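Local structure of gamma-glutamyl-gamma-aminobutyrate hydrolase PuuD (Escherichia coli, 6VTV) at the interface of chains A and B. The protein hydrolyses the gamma-glutamyl linkage of gamma-glutamyl-gamma-aminobutyrate, releasing 4-aminobutanoate and L-glutamate in the last step of putrescine breakdown. Coordinates in Å, arbitrary orientation; residue numbers count along the deposited sequence, not the author numbering. Chains: chain A/B, Gamma-glutamyl-gamma-aminobutyrate hydrolase PuuD.

Three patches sample the two-fold symmetric interface of the PuuD homodimer, and each recurs with the chains exchanged. Contact 1, where the N-terminal segment and A:Leu45 meet helix 56-62, lies about 8 Å from contact 3 between C-alpha centres; the two share A:Leu45, and helix 56-62 of chain B supplies residues to both. Contact 2 pairs strand 26-32 with its own copy, about 13 Å from contact 3 and 20 Å from contact 1. Its centre is about 16 Å from the nucleophile A:Cys118, against 24 Å for contact 1, so these patches lie outside the immediate catalytic centre, contact 2 being nearest, about 14 Å from A:His226.

Contact 1: the interface of chains A and B. Residues chain A 10-11, 40, 45; chain B 58, 61.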
ATOM      1  N   ASN A  10       7.968  -5.080 -20.761  1.00 77.92           N
ATOM      2  CA  ASN A  10       7.465  -4.218 -19.699  1.00 74.60           C
ATOM      3  C   ASN A  10       6.399  -4.931 -18.875  1.00 64.43           C
ATOM      4  O   ASN A  10       5.602  -5.702 -19.407  1.00 65.35           O
ATOM      5  CB  ASN A  10       6.902  -2.920 -20.280  1.00 80.79           C
ATOM      6  CG  ASN A  10       7.843  -2.271 -21.274  1.00 91.26           C
ATOM      7  OD1 ASN A  10       7.582  -1.174 -21.770  1.00 95.12           O
ATOM      8  ND2 ASN A  10       8.948  -2.947 -21.570  1.00 95.78           N
ATOM      9  N   ASN A  11       6.387  -4.663 -17.571  1.00 53.75           N
ATOM     10  CA  ASN A  11       5.459  -5.320 -16.665  1.00 45.05           C
ATOM     11  C   ASN A  11       4.254  -4.425 -16.431  1.00 42.29           C
ATOM     12  O   ASN A  11       4.426  -3.277 -15.993  1.00 42.95           O
ATOM     13  CB  ASN A  11       6.145  -5.644 -15.343  1.00 43.96           C
ATOM     14  CG  ASN A  11       7.397  -6.486 -15.527  1.00 49.95           C
ATOM     15  OD1 ASN A  11       8.459  -5.973 -15.884  1.00 54.60           O
ATOM     16  ND2 ASN A  11       7.275  -7.787 -15.286  1.00 51.21           N
ATOM     17  N   ILE A  40       3.809 -10.667  -8.848  1.00 29.15           N
ATOM     18  CA  ILE A  40       5.202 -10.527  -9.269  1.00 27.17           C
ATOM     19  C   ILE A  40       5.627 -11.720 -10.116  1.00 31.41           C
ATOM     20  O   ILE A  40       6.241 -11.565 -11.179  1.00 29.31           O
ATOM     21  CB  ILE A  40       6.119 -10.361  -8.043  1.00 27.98           C
ATOM     22  CG1 ILE A  40       5.780  -9.077  -7.280  1.00 29.40           C
ATOM     23  CG2 ILE A  40       7.588 -10.402  -8.462  1.00 29.86           C
ATOM     24  CD1 ILE A  40       6.570  -7.866  -7.717  1.00 29.07           C
ATOM     25  N   LEU A  45       3.550  -5.521 -12.171  1.00 29.08           N
ATOM     26  CA  LEU A  45       4.159  -4.529 -11.290  1.00 28.75           C
ATOM     27  C   LEU A  45       3.099  -4.019 -10.324  1.00 26.46           C
ATOM     28  O   LEU A  45       2.289  -3.154 -10.691  1.00 24.59           O
ATOM     29  CB  LEU A  45       4.755  -3.371 -12.097  1.00 23.04           C
ATOM     30  CG  LEU A  45       5.806  -2.509 -11.392  1.00 23.08           C
ATOM     31  CD1 LEU A  45       6.792  -1.949 -12.405  1.00 26.56           C
ATOM     32  CD2 LEU A  45       5.161  -1.381 -10.596  1.00 21.83           C
TER
ATOM     33  N   LEU B  58      11.814  -3.456 -12.008  1.00 33.49           N
ATOM     34  CA  LEU B  58      10.505  -2.912 -11.666  1.00 34.11           C
ATOM     35  C   LEU B  58      10.605  -1.462 -11.207  1.00 34.49           C
ATOM     36  O   LEU B  58       9.739  -0.644 -11.535  1.00 34.28           O
ATOM     37  CB  LEU B  58       9.845  -3.766 -10.582  1.00 31.74           C
ATOM     38  CG  LEU B  58       9.630  -5.245 -10.899  1.00 35.87           C
ATOM     39  CD1 LEU B  58       8.865  -5.914  -9.773  1.00 35.88           C
ATOM     40  CD2 LEU B  58       8.898  -5.413 -12.221  1.00 36.77           C
ATOM     41  N   GLN B  61      10.887   1.048 -14.079  1.00 40.98           N
ATOM     42  CA  GLN B  61       9.637   1.266 -14.799  1.00 39.81           C
ATOM     43  C   GLN B  61       8.689   2.172 -14.024  1.00 37.90           C
ATOM     44  O   GLN B  61       7.879   2.882 -14.632  1.00 31.52           O
ATOM     45  CB  GLN B  61       8.958  -0.072 -15.091  1.00 33.70           C
ATOM     46  CG  GLN B  61       9.682  -0.940 -16.107  1.00 36.85           C
ATOM     47  CD  GLN B  61       9.040  -2.305 -16.255  1.00 42.42           C
ATOM     48  OE1 GLN B  61       8.007  -2.448 -16.909  1.00 42.66           O
ATOM     49  NE2 GLN B  61       9.647  -3.315 -15.646  1.00 39.40           N
TER
HETATM   50  O   HOH W   1       5.584  -0.799 -16.123  1.00 38.35           O
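The side-chain amide of B:Gln61 grips A:Asn11 at two points in the PuuD dimer interface. Its carbonyl OE1 accepts the backbone N-H of A:Asn11 at 2.8 Å from N, in the carbonyl plane and on a lone pair. Its NE2 gives an almost straight bond (177° at H) to the side-chain carbonyl OD1 of A:Asn11, 2.9 Å away. That acceptor lies in the B:Gln61 amide plane, although the two amide planes are turned 47° apart. With both ends of the B:Gln61 amide engaged, its flip is fixed. Water 1 also bridges the two residues, 3.0 Å from B:Gln61 OE1 and 2.7 Å from the backbone O of A:Asn11.

Beside this polar clasp, B:Leu58 spreads its two methyls: CD2 lies against the amide carbon CG of A:Asn11 at 3.8 Å, while CD1 meets CD1 of A:Ile40 at 3.6 Å. From chain A, methyl CD1 of A:Leu45 reaches the backbone of B:Leu58, 3.9 Å from its CA, and also touches CB of B:Gln61.

The reach of B:Gln61 comes from its extended chain (chi2 174°), which carries the amide away from its helix towards the A:Asn11 backbone. A:Asn10, poorly ordered, borders OE1. In the fold, the end of helix 33-42 and the start of strand 45-49 join the N-terminal segment of chain A in facing helix 56-62 of chain B.

Contact 2: the interface of chains A and B. Residues chain A 29-32; chain B 23, 28-30.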
ATOM      1  N   GLN A  29      -3.399   0.745   6.636  1.00 20.28           N
ATOM      2  CA  GLN A  29      -3.726   0.063   5.393  1.00 23.19           C
ATOM      3  C   GLN A  29      -2.735  -1.075   5.188  1.00 27.91           C
ATOM      4  O   GLN A  29      -1.522  -0.877   5.318  1.00 26.76           O
ATOM      5  CB  GLN A  29      -3.680   1.033   4.212  1.00 28.26           C
ATOM      6  CG  GLN A  29      -4.487   2.299   4.422  1.00 34.40           C
ATOM      7  CD  GLN A  29      -5.900   2.183   3.895  1.00 36.50           C
ATOM      8  OE1 GLN A  29      -6.113   1.919   2.712  1.00 35.08           O
ATOM      9  NE2 GLN A  29      -6.876   2.380   4.773  1.00 40.87           N
ATOM     10  N   THR A  30      -3.249  -2.261   4.874  1.00 27.14           N
ATOM     11  CA  THR A  30      -2.438  -3.468   4.822  1.00 25.86           C
ATOM     12  C   THR A  30      -2.682  -4.222   3.523  1.00 26.28           C
ATOM     13  O   THR A  30      -3.725  -4.083   2.879  1.00 22.47           O
ATOM     14  CB  THR A  30      -2.734  -4.397   6.010  1.00 26.47           C
ATOM     15  OG1 THR A  30      -4.103  -4.820   5.957  1.00 25.90           O
ATOM     16  CG2 THR A  30      -2.475  -3.685   7.331  1.00 24.33           C
ATOM     17  N   LEU A  31      -1.698  -5.040   3.153  1.00 25.87           N
ATOM     18  CA  LEU A  31      -1.784  -5.876   1.957  1.00 23.70           C
ATOM     19  C   LEU A  31      -0.871  -7.076   2.164  1.00 24.10           C
ATOM     20  O   LEU A  31       0.350  -6.916   2.248  1.00 24.23           O
ATOM     21  CB  LEU A  31      -1.392  -5.092   0.710  1.00 26.84           C
ATOM     22  CG  LEU A  31      -1.298  -5.870  -0.600  1.00 29.79           C
ATOM     23  CD1 LEU A  31      -2.602  -6.599  -0.881  1.00 28.35           C
ATOM     24  CD2 LEU A  31      -0.955  -4.922  -1.734  1.00 30.01           C
ATOM     25  N   GLN A  32      -1.460  -8.268   2.253  1.00 20.74           N
ATOM     26  CA  GLN A  32      -0.672  -9.473   2.485  1.00 20.11           C
ATOM     27  C   GLN A  32       0.274  -9.725   1.319  1.00 23.45           C
ATOM     28  O   GLN A  32      -0.076  -9.519   0.154  1.00 24.91           O
ATOM     29  CB  GLN A  32      -1.590 -10.678   2.691  1.00 22.23           C
ATOM     30  CG  GLN A  32      -2.206 -10.753   4.076  1.00 27.66           C
ATOM     31  CD  GLN A  32      -3.156 -11.923   4.227  1.00 31.62           C
ATOM     32  OE1 GLN A  32      -3.568 -12.534   3.241  1.00 31.44           O
ATOM     33  NE2 GLN A  32      -3.508 -12.243   5.467  1.00 32.72           N
TER
ATOM     34  N   LEU B  23       0.704 -10.256  10.449  1.00 35.31           N
ATOM     35  CA  LEU B  23      -0.604 -10.226  11.094  1.00 38.94           C
ATOM     36  C   LEU B  23      -1.344 -11.518  10.785  1.00 40.38           C
ATOM     37  O   LEU B  23      -1.532 -11.859   9.612  1.00 43.43           O
ATOM     38  CB  LEU B  23      -1.432  -9.022  10.627  1.00 40.70           C
ATOM     39  CG  LEU B  23      -0.762  -7.658  10.435  1.00 45.74           C
ATOM     40  CD1 LEU B  23      -1.804  -6.571  10.202  1.00 47.43           C
ATOM     41  CD2 LEU B  23       0.097  -7.300  11.637  1.00 49.33           C
ATOM     42  N   THR B  28       2.960  -9.114   5.789  1.00 23.36           N
ATOM     43  CA  THR B  28       2.073  -8.083   5.274  1.00 24.29           C
ATOM     44  C   THR B  28       2.844  -6.787   5.080  1.00 23.40           C
ATOM     45  O   THR B  28       3.699  -6.434   5.898  1.00 22.65           O
ATOM     46  CB  THR B  28       0.889  -7.849   6.224  1.00 27.08           C
ATOM     47  OG1 THR B  28       0.245  -9.098   6.502  1.00 36.50           O
ATOM     48  CG2 THR B  28      -0.120  -6.901   5.602  1.00 26.80           C
ATOM     49  N   GLN B  29       2.543  -6.091   3.988  1.00 18.70           N
ATOM     50  CA  GLN B  29       3.049  -4.747   3.754  1.00 19.58           C
ATOM     51  C   GLN B  29       2.033  -3.744   4.285  1.00 24.49           C
ATOM     52  O   GLN B  29       0.840  -3.838   3.978  1.00 23.36           O
ATOM     53  CB  GLN B  29       3.307  -4.519   2.266  1.00 21.47           C
ATOM     54  CG  GLN B  29       4.347  -5.455   1.674  1.00 25.67           C
ATOM     55  CD  GLN B  29       5.763  -4.979   1.930  1.00 28.90           C
ATOM     56  OE1 GLN B  29       6.165  -3.914   1.461  1.00 26.49           O
ATOM     57  NE2 GLN B  29       6.529  -5.768   2.677  1.00 28.82           N
ATOM     58  N   THR B  30       2.504  -2.791   5.088  1.00 23.70           N
ATOM     59  CA  THR B  30       1.619  -1.898   5.822  1.00 28.19           C
ATOM     60  C   THR B  30       1.984  -0.442   5.569  1.00 25.88           C
ATOM     61  O   THR B  30       3.116  -0.110   5.206  1.00 23.36           O
ATOM     62  CB  THR B  30       1.667  -2.174   7.333  1.00 30.22           C
ATOM     63  OG1 THR B  30       2.928  -1.745   7.857  1.00 26.01           O
ATOM     64  CG2 THR B  30       1.479  -3.659   7.617  1.00 32.02           C
TER
HETATM   65  O   HOH W   2      -2.616 -10.347   7.361  1.00 36.59           O
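A:Leu31 and B:Gln29 pair their backbones in an antiparallel beta bridge, joining strand 26-32 of each subunit of this peptidase C26 homodimer across the two-fold axis. A:Thr30 bridges its own copy, B:Thr30, and A:Gln32 is matched with B:Thr28. Two hydrogen bonds close the A:Leu31–B:Gln29 ring: A:Leu31 N donates to B:Gln29 O at 2.9 Å, and B:Gln29 N donates to A:Leu31 O, also at 2.9 Å.

Apolar contacts come from the threonine methyls. CG2 of B:Thr28, anti to its own backbone N, lies against the A:Leu31 backbone, 3.4 Å from its O, and also packs on CB of A:Thr30 at 3.6 Å. The A:Thr30 methyl CG2 meets CG2 of B:Thr30 at 4.0 Å, the two side chains crossing obliquely near the symmetry axis. It also brushes CD1 of B:Leu23, contributed by the neighbouring strand 19-23.

Water 2 adds a bridge between side chain and backbone. The chain of A:Gln32 runs extended beyond CG (chi2 177°), taking its amide NE2 to 2.8 Å from water 2. This water also touches the backbone O of B:Leu23 at 2.9 Å and, in a longer contact, the hydroxyl OG1 of B:Thr28 at 3.2 Å.

Contact 3: the interface of chains A and B. Residues chain A 45-47; chain B 48, 50, 53, 62.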
ATOM      1  N   LEU A  45       3.550  -5.521 -12.171  1.00 29.08           N
ATOM      2  CA  LEU A  45       4.159  -4.529 -11.290  1.00 28.75           C
ATOM      3  C   LEU A  45       3.099  -4.019 -10.324  1.00 26.46           C
ATOM      4  O   LEU A  45       2.289  -3.154 -10.691  1.00 24.59           O
ATOM      5  CB  LEU A  45       4.755  -3.371 -12.097  1.00 23.04           C
ATOM      6  CG  LEU A  45       5.806  -2.509 -11.392  1.00 23.08           C
ATOM      7  CD1 LEU A  45       6.792  -1.949 -12.405  1.00 26.56           C
ATOM      8  CD2 LEU A  45       5.161  -1.381 -10.596  1.00 21.83           C
ATOM      9  N   PRO A  46       3.062  -4.509  -9.087  1.00 26.37           N
ATOM     10  CA  PRO A  46       1.967  -4.154  -8.179  1.00 25.23           C
ATOM     11  C   PRO A  46       2.231  -2.890  -7.379  1.00 25.99           C
ATOM     12  O   PRO A  46       3.332  -2.647  -6.880  1.00 27.57           O
ATOM     13  CB  PRO A  46       1.895  -5.378  -7.257  1.00 26.98           C
ATOM     14  CG  PRO A  46       3.317  -5.843  -7.170  1.00 25.18           C
ATOM     15  CD  PRO A  46       3.971  -5.507  -8.494  1.00 25.89           C
ATOM     16  N   ILE A  47       1.190  -2.069  -7.269  1.00 24.95           N
ATOM     17  CA  ILE A  47       1.178  -0.911  -6.386  1.00 25.67           C
ATOM     18  C   ILE A  47      -0.078  -0.993  -5.528  1.00 26.07           C
ATOM     19  O   ILE A  47      -1.147  -1.381  -6.011  1.00 26.77           O
ATOM     20  CB  ILE A  47       1.235   0.420  -7.167  1.00 25.72           C
ATOM     21  CG1 ILE A  47       0.031   0.563  -8.100  1.00 25.58           C
ATOM     22  CG2 ILE A  47       2.534   0.519  -7.956  1.00 24.10           C
ATOM     23  CD1 ILE A  47       0.016   1.863  -8.876  1.00 25.19           C
TER
ATOM     24  N   ALA B  48       1.004   3.255  -2.468  1.00 21.43           N
ATOM     25  CA  ALA B  48       1.909   2.561  -1.563  1.00 22.69           C
ATOM     26  C   ALA B  48       2.790   1.590  -2.337  1.00 26.33           C
ATOM     27  O   ALA B  48       2.319   0.876  -3.227  1.00 25.15           O
ATOM     28  CB  ALA B  48       1.124   1.822  -0.478  1.00 22.16           C
ATOM     29  N   PRO B  50       5.201  -1.629  -2.335  1.00 25.26           N
ATOM     30  CA  PRO B  50       5.695  -2.812  -1.622  1.00 23.37           C
ATOM     31  C   PRO B  50       7.192  -3.001  -1.809  1.00 25.49           C
ATOM     32  O   PRO B  50       7.805  -2.492  -2.750  1.00 25.11           O
ATOM     33  CB  PRO B  50       4.913  -3.972  -2.252  1.00 25.72           C
ATOM     34  CG  PRO B  50       3.829  -3.340  -3.073  1.00 29.05           C
ATOM     35  CD  PRO B  50       4.307  -1.981  -3.448  1.00 28.38           C
ATOM     36  N   LEU B  53       9.114  -4.076  -5.054  1.00 22.86           N
ATOM     37  CA  LEU B  53       9.444  -3.102  -6.086  1.00 23.82           C
ATOM     38  C   LEU B  53      10.898  -2.660  -6.038  1.00 28.84           C
ATOM     39  O   LEU B  53      11.344  -1.960  -6.953  1.00 30.80           O
ATOM     40  CB  LEU B  53       8.527  -1.886  -5.964  1.00 22.80           C
ATOM     41  CG  LEU B  53       7.044  -2.184  -6.183  1.00 25.80           C
ATOM     42  CD1 LEU B  53       6.244  -0.897  -6.234  1.00 26.72           C
ATOM     43  CD2 LEU B  53       6.849  -2.995  -7.454  1.00 27.10           C
ATOM     44  N   LEU B  62       8.774   2.168 -12.695  1.00 34.30           N
ATOM     45  CA  LEU B  62       7.830   2.902 -11.862  1.00 32.66           C
ATOM     46  C   LEU B  62       8.235   4.359 -11.655  1.00 32.52           C
ATOM     47  O   LEU B  62       7.366   5.238 -11.606  1.00 32.85           O
ATOM     48  CB  LEU B  62       7.686   2.211 -10.503  1.00 32.11           C
ATOM     49  CG  LEU B  62       6.674   2.819  -9.527  1.00 39.46           C
ATOM     50  CD1 LEU B  62       5.355   3.130 -10.224  1.00 42.55           C
ATOM     51  CD2 LEU B  62       6.456   1.899  -8.347  1.00 43.11           C
TER
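With CG of B:Leu53 anti to its carbonyl carbon (chi1 -63°) and CD1 anti to CA (chi2 -172°), the fork of this leucine, in the 3-10 helix 51-54, faces A:Leu45 and A:Pro46 of strand 45-49 across the peptidase C26 dimer interface. A:Leu45 turns CG away from its backbone N (chi1 -160°) and brings methyl CD2 to 3.9 Å from CD2 of B:Leu53, the side chains crossing at about a right angle. The same B:Leu53 methyl lies beside the A:Pro46 ring, 4.0 Å from its CD, as the two side chains slide past each other in opposite directions.

Carbon groups of chain B lie against the carbonyl of A:Pro46: its O is 3.5 Å from CD1 of B:Leu53 and 3.6 Å from the ring carbon CD of B:Pro50.

Further along the patch, B:Leu62, at the end of helix 56-62, caps the neighbouring methyls CG2 of A:Ile47 and CD2 of A:Leu45 with its CD2, about 4.2 Å from each, both loose van der Waals approaches. The A:Ile47 backbone runs by strand 45-49 of the other subunit, its CA 3.8 Å from the carbonyl O of B:Ala48.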